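Local coordinates for protein hypothetical bacterial 6-phosphogluconolactonase (Bacteroides fragilis, PDB 3SCY) that is a putative 6-phosphogluconolactonase that probably hydrolyses a sugar-lactone ring such as that of 6-phosphogluconolactone, at residues S53-S58 / C356-D361; P102-T107 / H158-T163; F32-E37 / I312-G317. All coordinates share one frame; numbering follows the deposited sequence.

Contact 1. Residues S53-S58 / C356-D361; sequences SYLIPS and CLKFVD
Residues 55-57 and 356-360 run side by side in the same direction, their axes 7.4 Å apart and only 5° from parallel, with Tyr54 opposite Cys356 and Ile56 opposite Lys358. The spacing is too wide for strand pairing, so side chains fill the gap. Cys356 points its thiol across it: SG lies anti to the backbone N (chi1 -176°) and comes to rest over the centre of the Tyr54 ring, 3.7 Å above its plane. The same sulfur accepts a long hydrogen bond from Leu55 N, 3.6 Å from SG. Each segment lies on the innermost strand of a blade in a seven-bladed beta-propeller. Strand 354-360 comes from the C-terminus yet completes the blade begun by strands 13-20, 28-35 and 41-48, the "velcro" closure of the ring. Lys358 suits this place because its long aliphatic part can lie beside Leu55, with CG 3.3 Å from Leu55 O, before its amine reaches polar ground. There NZ donates to Tyr54 OH at 3.0 Å, the lysine chain crossing the tyrosine at about a right angle. Leu55 O is buried here without a polar partner. Nearer the C-terminus, Pro57 CB packs against Val360 CG2 at 3.6 Å.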
loop_
_atom_site.group_PDB
_atom_site.type_symbol
_atom_site.label_atom_id
_atom_site.label_comp_id
_atom_site.label_asym_id
_atom_site.label_seq_id
_atom_site.Cartn_x
_atom_site.Cartn_y
_atom_site.Cartn_z
ATOM N N SER A 53 0.461 9.581 5.388
ATOM C CA SER A 53 -0.325 8.358 5.595
ATOM C C SER A 53 0.111 7.167 4.731
ATOM O O SER A 53 -0.308 6.031 4.979
ATOM C CB SER A 53 -1.801 8.630 5.391
ATOM O OG SER A 53 -2.001 8.958 4.032
ATOM N N TYR A 54 0.925 7.430 3.728
ATOM C CA TYR A 54 1.497 6.391 2.896
ATOM C C TYR A 54 2.860 6.862 2.473
ATOM O O TYR A 54 3.057 8.046 2.179
ATOM C CB TYR A 54 0.605 6.039 1.663
ATOM C CG TYR A 54 0.735 4.582 1.287
ATOM C CD1 TYR A 54 -0.032 3.609 1.930
ATOM C CD2 TYR A 54 1.715 4.155 0.390
ATOM C CE1 TYR A 54 0.182 2.251 1.705
ATOM C CE2 TYR A 54 1.920 2.790 0.140
ATOM C CZ TYR A 54 1.148 1.849 0.804
ATOM O OH TYR A 54 1.322 0.491 0.607
ATOM N N LEU A 55 3.792 5.944 2.437
ATOM C CA LEU A 55 5.150 6.255 2.033
ATOM C C LEU A 55 5.792 5.028 1.418
ATOM O O LEU A 55 5.353 3.893 1.625
ATOM C CB LEU A 55 5.992 6.772 3.233
ATOM C CG LEU A 55 5.980 5.945 4.530
ATOM C CD1 LEU A 55 6.898 4.755 4.439
ATOM C CD2 LEU A 55 6.480 6.780 5.689
ATOM N N ILE A 56 6.860 5.283 0.679
ATOM C CA ILE A 56 7.626 4.223 0.042
ATOM C C ILE A 56 9.071 4.549 0.027
ATOM O O ILE A 56 9.450 5.691 -0.200
ATOM C CB ILE A 56 7.125 3.968 -1.437
ATOM C CG1 ILE A 56 7.194 5.218 -2.335
ATOM C CG2 ILE A 56 5.763 3.240 -1.482
ATOM C CD1 ILE A 56 7.164 4.842 -3.828
ATOM N N PRO A 57 9.924 3.527 0.170
ATOM C CA PRO A 57 11.348 3.757 -0.072
ATOM C C PRO A 57 11.649 3.609 -1.562
ATOM O O PRO A 57 10.909 2.896 -2.271
ATOM C CB PRO A 57 12.021 2.624 0.702
ATOM C CG PRO A 57 10.990 1.482 0.644
ATOM C CD PRO A 57 9.618 2.110 0.504
ATOM N N SER A 58 12.721 4.214 -2.039
ATOM C CA SER A 58 13.155 3.931 -3.393
ATOM C C SER A 58 13.718 2.484 -3.368
ATOM O O SER A 58 14.026 1.939 -2.287
ATOM C CB SER A 58 14.211 4.938 -3.827
ATOM O OG SER A 58 15.321 4.865 -2.946
ATOM N N CYS A 356 0.925 3.183 7.985
ATOM C CA CYS A 356 1.696 2.666 6.859
ATOM C C CYS A 356 2.979 2.106 7.369
ATOM O O CYS A 356 3.689 2.813 8.062
ATOM C CB CYS A 356 1.948 3.732 5.805
ATOM S SG CYS A 356 2.800 3.088 4.342
ATOM N N LEU A 357 3.275 0.843 7.043
ATOM C CA LEU A 357 4.494 0.171 7.434
ATOM C C LEU A 357 5.255 -0.238 6.205
ATOM O O LEU A 357 4.671 -0.832 5.287
ATOM C CB LEU A 357 4.188 -1.086 8.268
ATOM C CG LEU A 357 3.243 -0.898 9.465
ATOM C CD1 LEU A 357 2.995 -2.238 10.167
ATOM C CD2 LEU A 357 3.800 0.110 10.452
ATOM N N LYS A 358 6.551 0.075 6.173
ATOM C CA LYS A 358 7.421 -0.354 5.085
ATOM C C LYS A 358 8.758 -0.779 5.613
ATOM O O LYS A 358 9.179 -0.281 6.658
ATOM C CB LYS A 358 7.641 0.778 4.050
ATOM C CG LYS A 358 6.386 1.189 3.274
ATOM C CD LYS A 358 5.917 0.141 2.272
ATOM C CE LYS A 358 4.617 0.582 1.661
ATOM N NZ LYS A 358 4.227 -0.305 0.524
ATOM N N PHE A 359 9.431 -1.715 4.920
ATOM C CA PHE A 359 10.782 -2.124 5.320
ATOM C C PHE A 359 11.790 -1.751 4.264
ATOM O O PHE A 359 11.475 -1.736 3.077
ATOM C CB PHE A 359 10.898 -3.647 5.541
ATOM C CG PHE A 359 10.137 -4.199 6.723
ATOM C CD1 PHE A 359 10.374 -3.723 8.011
ATOM C CD2 PHE A 359 9.238 -5.260 6.563
ATOM C CE1 PHE A 359 9.676 -4.233 9.100
ATOM C CE2 PHE A 359 8.557 -5.789 7.657
ATOM C CZ PHE A 359 8.791 -5.289 8.925
ATOM N N VAL A 360 13.016 -1.479 4.711
ATOM C CA VAL A 360 14.240 -1.271 3.936
ATOM C C VAL A 360 15.215 -2.316 4.534
ATOM O O VAL A 360 15.389 -2.355 5.766
ATOM C CB VAL A 360 14.760 0.176 4.004
ATOM C CG1 VAL A 360 16.029 0.356 3.159
ATOM C CG2 VAL A 360 13.687 1.166 3.589
ATOM N N ASP A 361 15.703 -3.250 3.691
ATOM C CA ASP A 361 16.562 -4.378 4.107
ATOM C C ASP A 361 17.893 -3.908 4.703
ATOM O O ASP A 361 18.527 -3.007 4.109
ATOM C CB ASP A 361 16.833 -5.321 2.916
ATOM O OXT ASP A 361 18.305 -4.464 5.748
#

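Contact 2. Residues P102-T107 / H158-T163; sequences PCYLTT and HCVRIT
Strands 102-107 and 158-162 lie nearly parallel, 8° apart and 5.9 Å between axes, with Tyr104 facing Cys159 and Thr106 facing Val160. They are the innermost strands of two successive propeller blades, each hydrogen-bonded to its own sheet, so the interface between them is built from side chains. Tyr104 makes much of this contact. Its CG stands anti to the backbone N (chi1 -159°), on the side of the facing strand. Cys159 SG sits over one face of the Tyr104 ring, 3.6 Å from its plane and displaced toward the rim, and Cys159 CA makes a CH-pi contact with the same ring. A flat aromatic can bridge a gap of this width while a small, polarisable thiol fits against its face. The phenol end reaches the aliphatic part of Arg161, OH lying 3.3 Å from CD; the guanidinium divides its bonds, NH1 to Leu216 O and NE to a water inside the contact. Beyond the tyrosine, the methyl groups of Thr106 and Val160 meet, CG2 to CG2, at 3.9 Å. At the N-terminal end of the two segments, Cys103 SG approaches His158 ND1 obliquely at 3.5 Å, and His158 NE2 bonds to an unidentified bound molecule. The water, 2.7 Å from Thr106 OG1, also accepts from Ile162 N. With no direct hydrogen bond between the segments, the fit rests on shape and on this water, while Val160 O and His158 O lie buried without polar partners, Val160 O 3.3 Å from Tyr104 CE1.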
loop_
_atom_site.group_PDB
_atom_site.type_symbol
_atom_site.label_atom_id
_atom_site.label_comp_id
_atom_site.label_asym_id
_atom_site.label_seq_id
_atom_site.Cartn_x
_atom_site.Cartn_y
_atom_site.Cartn_z
ATOM N N PRO A 102 -4.038 12.559 -1.452
ATOM C CA PRO A 102 -3.145 11.507 -1.982
ATOM C C PRO A 102 -2.989 10.466 -0.890
ATOM O O PRO A 102 -2.732 10.825 0.256
ATOM C CB PRO A 102 -1.862 12.269 -2.335
ATOM C CG PRO A 102 -1.888 13.482 -1.394
ATOM C CD PRO A 102 -3.339 13.860 -1.328
ATOM N N CYS A 103 -3.245 9.169 -1.213
ATOM C CA CYS A 103 -3.308 8.160 -0.152
ATOM C C CYS A 103 -2.494 6.916 -0.460
ATOM O O CYS A 103 -2.502 5.959 0.328
ATOM C CB CYS A 103 -4.767 7.786 0.090
ATOM S SG CYS A 103 -5.546 6.979 -1.338
ATOM N N TYR A 104 -1.806 6.909 -1.588
ATOM C CA TYR A 104 -0.978 5.798 -2.039
ATOM C C TYR A 104 0.023 6.329 -3.020
ATOM O O TYR A 104 -0.302 7.277 -3.750
ATOM C CB TYR A 104 -1.822 4.701 -2.726
ATOM C CG TYR A 104 -1.145 3.338 -2.756
ATOM C CD1 TYR A 104 -0.266 2.990 -3.787
ATOM C CD2 TYR A 104 -1.472 2.364 -1.830
ATOM C CE1 TYR A 104 0.332 1.727 -3.841
ATOM C CE2 TYR A 104 -0.911 1.086 -1.889
ATOM C CZ TYR A 104 0.006 0.779 -2.882
ATOM O OH TYR A 104 0.513 -0.496 -2.956
ATOM N N LEU A 105 1.192 5.716 -3.114
ATOM C CA LEU A 105 2.120 6.142 -4.160
ATOM C C LEU A 105 2.997 4.973 -4.598
ATOM O O LEU A 105 3.147 3.969 -3.868
ATOM C CB LEU A 105 2.922 7.422 -3.775
ATOM C CG LEU A 105 4.091 7.332 -2.795
ATOM C CD1 LEU A 105 4.669 8.724 -2.551
ATOM C CD2 LEU A 105 3.697 6.746 -1.429
ATOM N N THR A 106 3.503 5.041 -5.844
ATOM C CA THR A 106 4.392 4.006 -6.352
ATOM C C THR A 106 5.489 4.676 -7.174
ATOM O O THR A 106 5.407 5.874 -7.434
ATOM C CB THR A 106 3.649 2.910 -7.137
ATOM O OG1 THR A 106 4.541 1.790 -7.221
ATOM C CG2 THR A 106 3.212 3.367 -8.535
ATOM N N THR A 107 6.540 3.931 -7.514
ATOM C CA THR A 107 7.640 4.479 -8.290
ATOM C C THR A 107 8.188 3.437 -9.232
ATOM O O THR A 107 8.108 2.221 -8.957
ATOM C CB THR A 107 8.780 4.969 -7.342
ATOM O OG1 THR A 107 9.781 5.668 -8.114
ATOM C CG2 THR A 107 9.480 3.816 -6.565
ATOM N N HIS A 158 -7.388 4.912 -5.006
ATOM C CA HIS A 158 -6.844 4.399 -3.757
ATOM C C HIS A 158 -5.585 3.583 -3.868
ATOM O O HIS A 158 -5.000 3.251 -2.826
ATOM C CB HIS A 158 -7.905 3.531 -3.047
ATOM C CG HIS A 158 -7.955 3.757 -1.568
ATOM N ND1 HIS A 158 -6.808 3.761 -0.791
ATOM C CD2 HIS A 158 -9.026 3.970 -0.770
ATOM C CE1 HIS A 158 -7.215 4.037 0.441
ATOM N NE2 HIS A 158 -8.542 4.130 0.504
ATOM N N CYS A 159 -5.156 3.252 -5.095
ATOM C CA CYS A 159 -3.981 2.440 -5.289
ATOM C C CYS A 159 -3.464 2.646 -6.681
ATOM O O CYS A 159 -4.257 2.868 -7.596
ATOM C CB CYS A 159 -4.316 0.969 -5.044
ATOM S SG CYS A 159 -2.871 -0.122 -4.908
ATOM N N VAL A 160 -2.144 2.648 -6.841
ATOM C CA VAL A 160 -1.480 2.696 -8.125
ATOM C C VAL A 160 -0.368 1.655 -8.088
ATOM O O VAL A 160 0.463 1.664 -7.171
ATOM C CB VAL A 160 -0.954 4.101 -8.540
ATOM C CG1 VAL A 160 -2.096 4.979 -9.038
ATOM C CG2 VAL A 160 -0.191 4.785 -7.403
ATOM N N ARG A 161 -0.398 0.699 -9.024
ATOM C CA ARG A 161 0.597 -0.369 -9.083
ATOM C C ARG A 161 1.184 -0.542 -10.454
ATOM O O ARG A 161 0.451 -0.565 -11.437
ATOM C CB ARG A 161 0.007 -1.734 -8.702
ATOM C CG ARG A 161 -0.633 -1.845 -7.315
ATOM C CD ARG A 161 0.308 -1.443 -6.151
ATOM N NE ARG A 161 1.663 -1.987 -6.259
ATOM C CZ ARG A 161 2.017 -3.219 -5.912
ATOM N NH1 ARG A 161 1.120 -4.059 -5.409
ATOM N NH2 ARG A 161 3.274 -3.623 -6.063
ATOM N N ILE A 162 2.507 -0.728 -10.528
ATOM C CA ILE A 162 3.163 -1.070 -11.774
ATOM C C ILE A 162 3.108 -2.581 -11.863
ATOM O O ILE A 162 3.360 -3.246 -10.847
ATOM C CB ILE A 162 4.578 -0.484 -11.780
ATOM C CG1 ILE A 162 4.463 1.062 -11.814
ATOM C CG2 ILE A 162 5.394 -1.017 -13.004
ATOM C CD1 ILE A 162 5.728 1.837 -11.390
ATOM N N THR A 163 2.721 -3.132 -13.028
ATOM C CA THR A 163 2.569 -4.571 -13.210
ATOM C C THR A 163 3.940 -5.280 -13.124
ATOM O O THR A 163 4.976 -4.661 -13.397
ATOM C CB THR A 163 1.799 -4.896 -14.498
ATOM O OG1 THR A 163 2.436 -4.204 -15.561
ATOM C CG2 THR A 163 0.325 -4.461 -14.409
HETATM O O HOH W 1 4.033 -0.807 -7.847
#

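Contact 3. Residues F32-E37 / I312-G317; sequences FRFNEE and IITPNG
Glu36, just past the end of strand 28-35, meets Asn316 in the type I turn Thr314-Gly317, which follows the innermost strand of the adjacent propeller blade; the contact therefore ties the closing blade to its neighbour. Hydrogen bonds carry most of it. Asn316 gives its side-chain amide to the backbone: ND2 lies 2.8 Å from Glu36 O in a nearly straight bond of 169°, with the donor well above the carbonyl plane though the acceptor is close to the plane of the amide. A second, weak bond runs from the same ND2 to Glu37 OE2. In return, Glu36 OE1 accepts from Asn316 N at 2.9 Å on its syn side, so a carboxylate receives the turn's backbone N-H while an amide donates to the backbone of segment 32-37. These two side chains meet tip to tip, their planar groups stacked with planes 12° apart. Bonds within each segment set the partners: Asn35 OD1 accepts from Glu37 N in an Asx turn, which shapes the chain around Glu36. Gly317 has positive phi, a conformation glycine adopts easily, and its N closes the turn on Thr314 O. Apolar contact is smaller. Thr314 CG2 touches Phe34 CE2 at 3.7 Å and also Glu36 CB, and the Phe34 and Thr314 side chains cross at about a right angle. Asn316 OD1 and Glu36 OE1, 3.1 Å apart, are two acceptors and not a hydrogen bond; OD1 takes its hydrogens from Thr314 OG1, at 2.7 Å, and Lys318 N.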
loop_
_atom_site.group_PDB
_atom_site.type_symbol
_atom_site.label_atom_id
_atom_site.label_comp_id
_atom_site.label_asym_id
_atom_site.label_seq_id
_atom_site.Cartn_x
_atom_site.Cartn_y
_atom_site.Cartn_z
ATOM N N PHE A 32 12.285 2.718 12.906
ATOM C CA PHE A 32 12.634 1.703 13.911
ATOM C C PHE A 32 13.531 0.645 13.334
ATOM O O PHE A 32 13.469 0.365 12.141
ATOM C CB PHE A 32 11.343 0.980 14.431
ATOM C CG PHE A 32 10.289 1.861 15.065
ATOM C CD1 PHE A 32 9.379 2.562 14.277
ATOM C CD2 PHE A 32 10.215 2.001 16.442
ATOM C CE1 PHE A 32 8.427 3.397 14.856
ATOM C CE2 PHE A 32 9.289 2.874 17.025
ATOM C CZ PHE A 32 8.383 3.549 16.223
ATOM N N ARG A 33 14.309 -0.011 14.199
ATOM C CA ARG A 33 14.970 -1.229 13.805
ATOM C C ARG A 33 14.004 -2.354 14.190
ATOM O O ARG A 33 13.419 -2.291 15.268
ATOM C CB ARG A 33 16.332 -1.405 14.492
ATOM C CG ARG A 33 17.236 -2.361 13.703
ATOM C CD ARG A 33 17.840 -1.670 12.483
ATOM N NE ARG A 33 18.826 -0.695 12.935
ATOM C CZ ARG A 33 19.319 0.316 12.235
ATOM N NH1 ARG A 33 18.906 0.541 10.989
ATOM N NH2 ARG A 33 20.204 1.132 12.782
ATOM N N PHE A 34 13.785 -3.338 13.322
ATOM C CA PHE A 34 12.900 -4.459 13.675
ATOM C C PHE A 34 13.623 -5.772 13.380
ATOM O O PHE A 34 14.035 -5.995 12.238
ATOM C CB PHE A 34 11.544 -4.382 12.918
ATOM C CG PHE A 34 10.635 -5.535 13.307
ATOM C CD1 PHE A 34 9.880 -5.490 14.483
ATOM C CD2 PHE A 34 10.581 -6.692 12.534
ATOM C CE1 PHE A 34 9.083 -6.572 14.867
ATOM C CE2 PHE A 34 9.767 -7.766 12.913
ATOM C CZ PHE A 34 9.036 -7.704 14.082
ATOM N N ASN A 35 13.751 -6.653 14.392
ATOM C CA ASN A 35 14.430 -7.925 14.176
ATOM C C ASN A 35 13.416 -8.973 13.701
ATOM O O ASN A 35 12.508 -9.325 14.457
ATOM C CB ASN A 35 15.138 -8.359 15.453
ATOM C CG ASN A 35 16.079 -9.496 15.236
ATOM O OD1 ASN A 35 15.729 -10.527 14.641
ATOM N ND2 ASN A 35 17.311 -9.316 15.668
ATOM N N GLU A 36 13.545 -9.442 12.435
ATOM C CA GLU A 36 12.586 -10.399 11.852
ATOM C C GLU A 36 12.839 -11.852 12.323
ATOM O O GLU A 36 12.167 -12.756 11.840
ATOM C CB GLU A 36 12.520 -10.317 10.312
ATOM C CG GLU A 36 13.798 -10.677 9.561
ATOM C CD GLU A 36 13.672 -10.992 8.079
ATOM O OE1 GLU A 36 12.548 -10.919 7.529
ATOM O OE2 GLU A 36 14.705 -11.369 7.478
ATOM N N GLU A 37 13.788 -12.072 13.241
ATOM C CA GLU A 37 13.996 -13.435 13.780
ATOM C C GLU A 37 13.506 -13.483 15.237
ATOM O O GLU A 37 13.159 -14.562 15.731
ATOM C CB GLU A 37 15.468 -13.931 13.663
ATOM C CG GLU A 37 16.000 -14.161 12.246
ATOM C CD GLU A 37 15.359 -15.151 11.281
ATOM O OE1 GLU A 37 14.766 -16.151 11.745
ATOM O OE2 GLU A 37 15.509 -14.956 10.051
ATOM N N ILE A 312 2.088 -5.513 7.289
ATOM C CA ILE A 312 3.205 -5.946 6.459
ATOM C C ILE A 312 3.691 -7.292 6.975
ATOM O O ILE A 312 3.536 -7.592 8.168
ATOM C CB ILE A 312 4.331 -4.877 6.470
ATOM C CG1 ILE A 312 5.378 -5.134 5.362
ATOM C CG2 ILE A 312 4.977 -4.731 7.876
ATOM C CD1 ILE A 312 6.275 -3.905 5.097
ATOM N N ILE A 313 4.291 -8.103 6.081
ATOM C CA ILE A 313 4.919 -9.380 6.441
ATOM C C ILE A 313 6.435 -9.197 6.253
ATOM O O ILE A 313 6.878 -8.635 5.247
ATOM C CB ILE A 313 4.346 -10.545 5.602
ATOM C CG1 ILE A 313 2.823 -10.647 5.809
ATOM C CG2 ILE A 313 5.045 -11.873 5.957
ATOM C CD1 ILE A 313 2.125 -11.652 4.927
ATOM N N THR A 314 7.228 -9.709 7.198
ATOM C CA THR A 314 8.685 -9.621 7.055
ATOM C C THR A 314 9.148 -10.456 5.850
ATOM O O THR A 314 8.519 -11.474 5.526
ATOM C CB THR A 314 9.366 -10.061 8.343
ATOM O OG1 THR A 314 8.987 -11.419 8.666
ATOM C CG2 THR A 314 9.089 -9.097 9.514
ATOM N N PRO A 315 10.297 -10.083 5.218
ATOM C CA PRO A 315 10.772 -10.840 4.041
ATOM C C PRO A 315 10.996 -12.337 4.302
ATOM O O PRO A 315 10.804 -13.134 3.384
ATOM C CB PRO A 315 12.094 -10.148 3.683
ATOM C CG PRO A 315 11.890 -8.733 4.147
ATOM C CD PRO A 315 11.116 -8.874 5.446
ATOM N N ASN A 316 11.349 -12.733 5.538
ATOM C CA ASN A 316 11.570 -14.145 5.869
ATOM C C ASN A 316 10.236 -14.873 6.150
ATOM O O ASN A 316 10.242 -16.068 6.431
ATOM C CB ASN A 316 12.542 -14.302 7.039
ATOM C CG ASN A 316 12.031 -13.883 8.391
ATOM O OD1 ASN A 316 10.928 -13.340 8.533
ATOM N ND2 ASN A 316 12.867 -14.026 9.405
ATOM N N GLY A 317 9.121 -14.125 6.124
ATOM C CA GLY A 317 7.783 -14.671 6.362
ATOM C C GLY A 317 7.455 -14.992 7.801
ATOM O O GLY A 317 6.372 -15.527 8.091
#

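How the contacts relate
All three contacts join different blades of one propeller. Contact 1 pairs the blade closed by the C-terminal strand with the blade of strands 55-57 to 88-96; contact 2 pairs the next two blades in sequence, and contact 3 pairs the closing blade with the last one, strands 310-313 to 342-350. The centres of contacts 1 and 2 are about 12 Å apart, and the two touch through the stacked rings of Tyr54 and Tyr104. Contact 3, centred about 13 Å from contact 1 and 23 Å from contact 2, touches contact 1 where Ile312 packs on Phe359. Along the chain, 102-107 and 158-163 fall between the alternating segments of contacts 1 and 3, which flank the blade where strand 354-360 closes on strand 13-20.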